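Local coordinates for bifunctional GH43-CE protein (Bacteroides eggerthii, PDB 6MLY) that probably hydrolyses xylan-derived chains as a family 43 beta-xylosidase and carries a second, carbohydrate esterase domain, consistent with a role in degrading complex arabinoxylans, at residues Pro311-Phe319 with Ala327-Asn335. Numbering follows the deposited sequence.
Sequences PGIVASDDF and ALPLVWQWN
Asp317 holds CG anti to the backbone N (chi1 -153°), which carries its carboxylate across to Trp332, whose CG lies anti to its own carbonyl carbon (chi1 -70°) and presents the indole N-H to the acid. Trp332 NE1 donates to the anti lone pair of Asp317 OD2 over 3.0 Å, with the oxygen 20° out of the indole plane. An acid suits this place because Asp317 OD1 accepts from Phe319 N at 3.2 Å, closing an Asx turn, and also meets Arg321 in a salt bridge. An alanine in place of Asp317 would probably leave the buried indole N-H and the Arg321 charge without their mate, and Phe319 N without the acceptor that closes the Asx turn. The Phe319 and Trp332 side chains run at about a right angle, Phe319 CZ 3.9 Å from Trp332 CZ2. Pro329 O accepts from Trp332 N, closing a type I turn, and its apolar ring lies against Asp317 OD2 through CD. Compact, branched Val331 within that turn lays CG1 against Ala315 CB (4.0 Å) and the backbone of Ile313. Beyond it, strand 333-335 pairs with 370-373 and with 51-52 of the family 43 part, while Trp332 meets Phe508 of the second sheet edge-to-face.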
loop_
_atom_site.group_PDB
_atom_site.type_symbol
_atom_site.label_atom_id
_atom_site.label_comp_id
_atom_site.label_asym_id
_atom_site.label_seq_id
_atom_site.Cartn_x
_atom_site.Cartn_y
_atom_site.Cartn_z
ATOM N N PRO A 311 -13.582 15.669 -9.141
ATOM C CA PRO A 311 -12.250 16.223 -8.932
ATOM C C PRO A 311 -12.109 17.206 -7.751
ATOM O O PRO A 311 -11.231 18.067 -7.778
ATOM C CB PRO A 311 -12.007 16.937 -10.272
ATOM C CG PRO A 311 -13.353 17.528 -10.615
ATOM C CD PRO A 311 -14.363 16.596 -9.976
ATOM N N GLY A 312 -12.932 17.038 -6.707
ATOM C CA GLY A 312 -13.069 18.023 -5.614
ATOM C C GLY A 312 -11.857 18.072 -4.691
ATOM O O GLY A 312 -11.330 19.154 -4.403
ATOM N N ILE A 313 -11.424 16.890 -4.230
ATOM C CA ILE A 313 -10.357 16.730 -3.224
ATOM C C ILE A 313 -9.078 16.194 -3.886
ATOM O O ILE A 313 -7.969 16.478 -3.420
ATOM C CB ILE A 313 -10.822 15.797 -2.089
ATOM C CG1 ILE A 313 -12.268 16.065 -1.658
ATOM C CG2 ILE A 313 -9.856 15.857 -0.914
ATOM C CD1 ILE A 313 -12.479 17.395 -0.992
ATOM N N VAL A 314 -9.248 15.369 -4.927
ATOM C CA VAL A 314 -8.149 14.830 -5.762
ATOM C C VAL A 314 -8.596 14.885 -7.225
ATOM O O VAL A 314 -9.734 14.549 -7.530
ATOM C CB VAL A 314 -7.768 13.391 -5.366
ATOM C CG1 VAL A 314 -7.123 13.326 -3.993
ATOM C CG2 VAL A 314 -8.957 12.445 -5.435
ATOM N N ALA A 315 -7.697 15.318 -8.113
ATOM C CA ALA A 315 -7.992 15.387 -9.540
ATOM C C ALA A 315 -6.752 15.000 -10.356
ATOM O O ALA A 315 -5.622 15.160 -9.886
ATOM C CB ALA A 315 -8.478 16.768 -9.889
ATOM N N SER A 316 -6.985 14.475 -11.569
ATOM C CA SER A 316 -5.933 14.243 -12.569
ATOM C C SER A 316 -5.423 15.596 -13.074
ATOM O O SER A 316 -6.146 16.591 -12.978
ATOM C CB SER A 316 -6.441 13.403 -13.720
ATOM O OG SER A 316 -6.910 12.141 -13.269
ATOM N N ASP A 317 -4.194 15.621 -13.605
ATOM C CA ASP A 317 -3.598 16.834 -14.168
ATOM C C ASP A 317 -2.793 16.473 -15.417
ATOM O O ASP A 317 -1.822 15.732 -15.335
ATOM C CB ASP A 317 -2.703 17.555 -13.154
ATOM C CG ASP A 317 -2.573 19.057 -13.375
ATOM O OD1 ASP A 317 -2.980 19.542 -14.455
ATOM O OD2 ASP A 317 -2.071 19.739 -12.460
ATOM N N ASP A 318 -3.203 17.033 -16.560
ATOM C CA ASP A 318 -2.533 16.823 -17.844
ATOM C C ASP A 318 -1.329 17.769 -17.967
ATOM O O ASP A 318 -0.575 17.695 -18.947
ATOM C CB ASP A 318 -3.516 16.994 -19.011
ATOM C CG ASP A 318 -4.132 18.380 -19.146
ATOM O OD1 ASP A 318 -3.939 19.205 -18.234
ATOM O OD2 ASP A 318 -4.806 18.624 -20.166
ATOM N N PHE A 319 -1.171 18.661 -16.979
ATOM C CA PHE A 319 -0.099 19.664 -16.896
ATOM C C PHE A 319 -0.133 20.580 -18.128
ATOM O O PHE A 319 0.904 21.075 -18.580
ATOM C CB PHE A 319 1.251 18.985 -16.650
ATOM C CG PHE A 319 1.377 18.362 -15.281
ATOM C CD1 PHE A 319 1.288 19.140 -14.138
ATOM C CD2 PHE A 319 1.574 16.998 -15.130
ATOM C CE1 PHE A 319 1.395 18.571 -12.879
ATOM C CE2 PHE A 319 1.683 16.429 -13.870
ATOM C CZ PHE A 319 1.596 17.217 -12.748
ATOM N N ALA A 327 -1.457 27.695 -11.783
ATOM C CA ALA A 327 -0.323 26.868 -12.193
ATOM C C ALA A 327 -0.478 25.443 -11.642
ATOM O O ALA A 327 -0.205 24.485 -12.352
ATOM C CB ALA A 327 0.974 27.494 -11.741
ATOM N N LEU A 328 -0.922 25.323 -10.384
ATOM C CA LEU A 328 -1.140 24.035 -9.728
ATOM C C LEU A 328 -2.534 24.002 -9.106
ATOM O O LEU A 328 -2.793 24.695 -8.123
ATOM C CB LEU A 328 -0.060 23.815 -8.662
ATOM C CG LEU A 328 1.336 23.486 -9.195
ATOM C CD1 LEU A 328 2.397 23.731 -8.133
ATOM C CD2 LEU A 328 1.416 22.049 -9.703
ATOM N N PRO A 329 -3.468 23.186 -9.650
ATOM C CA PRO A 329 -4.774 22.978 -9.023
ATOM C C PRO A 329 -4.684 22.834 -7.497
ATOM O O PRO A 329 -3.690 22.336 -6.968
ATOM C CB PRO A 329 -5.246 21.665 -9.672
ATOM C CG PRO A 329 -4.643 21.694 -11.061
ATOM C CD PRO A 329 -3.320 22.419 -10.900
ATOM N N LEU A 330 -5.741 23.248 -6.800
ATOM C CA LEU A 330 -5.720 23.311 -5.338
ATOM C C LEU A 330 -5.470 21.914 -4.751
ATOM O O LEU A 330 -4.909 21.789 -3.658
ATOM C CB LEU A 330 -7.044 23.907 -4.846
ATOM C CG LEU A 330 -7.290 25.358 -5.255
ATOM C CD1 LEU A 330 -8.775 25.677 -5.243
ATOM C CD2 LEU A 330 -6.522 26.318 -4.355
ATOM N N VAL A 331 -5.872 20.875 -5.495
ATOM C CA VAL A 331 -5.708 19.469 -5.077
ATOM C C VAL A 331 -4.236 19.181 -4.745
ATOM O O VAL A 331 -3.953 18.255 -3.970
ATOM C CB VAL A 331 -6.234 18.483 -6.138
ATOM C CG1 VAL A 331 -7.730 18.630 -6.376
ATOM C CG2 VAL A 331 -5.470 18.599 -7.447
ATOM N N TRP A 332 -3.320 19.967 -5.332
ATOM C CA TRP A 332 -1.877 19.829 -5.134
ATOM C C TRP A 332 -1.426 20.571 -3.871
ATOM O O TRP A 332 -1.838 21.711 -3.629
ATOM C CB TRP A 332 -1.107 20.344 -6.354
ATOM C CG TRP A 332 -1.232 19.498 -7.587
ATOM C CD1 TRP A 332 -1.838 19.845 -8.757
ATOM C CD2 TRP A 332 -0.710 18.174 -7.785
ATOM N NE1 TRP A 332 -1.734 18.831 -9.668
ATOM C CE2 TRP A 332 -1.046 17.794 -9.101
ATOM C CE3 TRP A 332 0.001 17.272 -6.985
ATOM C CZ2 TRP A 332 -0.693 16.552 -9.631
ATOM C CZ3 TRP A 332 0.355 16.045 -7.510
ATOM C CH2 TRP A 332 0.006 15.693 -8.814
ATOM N N GLN A 333 -0.570 19.899 -3.087
ATOM C CA GLN A 333 0.187 20.493 -1.980
ATOM C C GLN A 333 1.578 19.838 -1.952
ATOM O O GLN A 333 1.690 18.617 -2.044
ATOM C CB GLN A 333 -0.516 20.298 -0.627
ATOM C CG GLN A 333 -2.035 20.467 -0.642
ATOM C CD GLN A 333 -2.651 20.344 0.734
ATOM O OE1 GLN A 333 -1.961 20.414 1.746
ATOM N NE2 GLN A 333 -3.964 20.166 0.790
ATOM N N TRP A 334 2.627 20.658 -1.808
ATOM C CA TRP A 334 4.006 20.186 -1.669
ATOM C C TRP A 334 4.233 19.621 -0.262
ATOM O O TRP A 334 3.492 19.916 0.664
ATOM C CB TRP A 334 5.009 21.311 -1.948
ATOM C CG TRP A 334 4.841 21.996 -3.269
ATOM C CD1 TRP A 334 4.097 23.109 -3.528
ATOM C CD2 TRP A 334 5.466 21.638 -4.513
ATOM N NE1 TRP A 334 4.203 23.459 -4.847
ATOM C CE2 TRP A 334 5.037 22.576 -5.475
ATOM C CE3 TRP A 334 6.341 20.622 -4.908
ATOM C CZ2 TRP A 334 5.450 22.522 -6.804
ATOM C CZ3 TRP A 334 6.749 20.571 -6.221
ATOM C CH2 TRP A 334 6.308 21.509 -7.155
ATOM N N ASN A 335 5.286 18.812 -0.126
ATOM C CA ASN A 335 5.813 18.373 1.160
ATOM C C ASN A 335 6.820 19.422 1.642
ATOM O O ASN A 335 7.890 19.568 1.037
ATOM C CB ASN A 335 6.468 16.994 1.053
ATOM C CG ASN A 335 7.174 16.554 2.320
ATOM O OD1 ASN A 335 6.724 16.844 3.429
ATOM N ND2 ASN A 335 8.267 15.823 2.159
#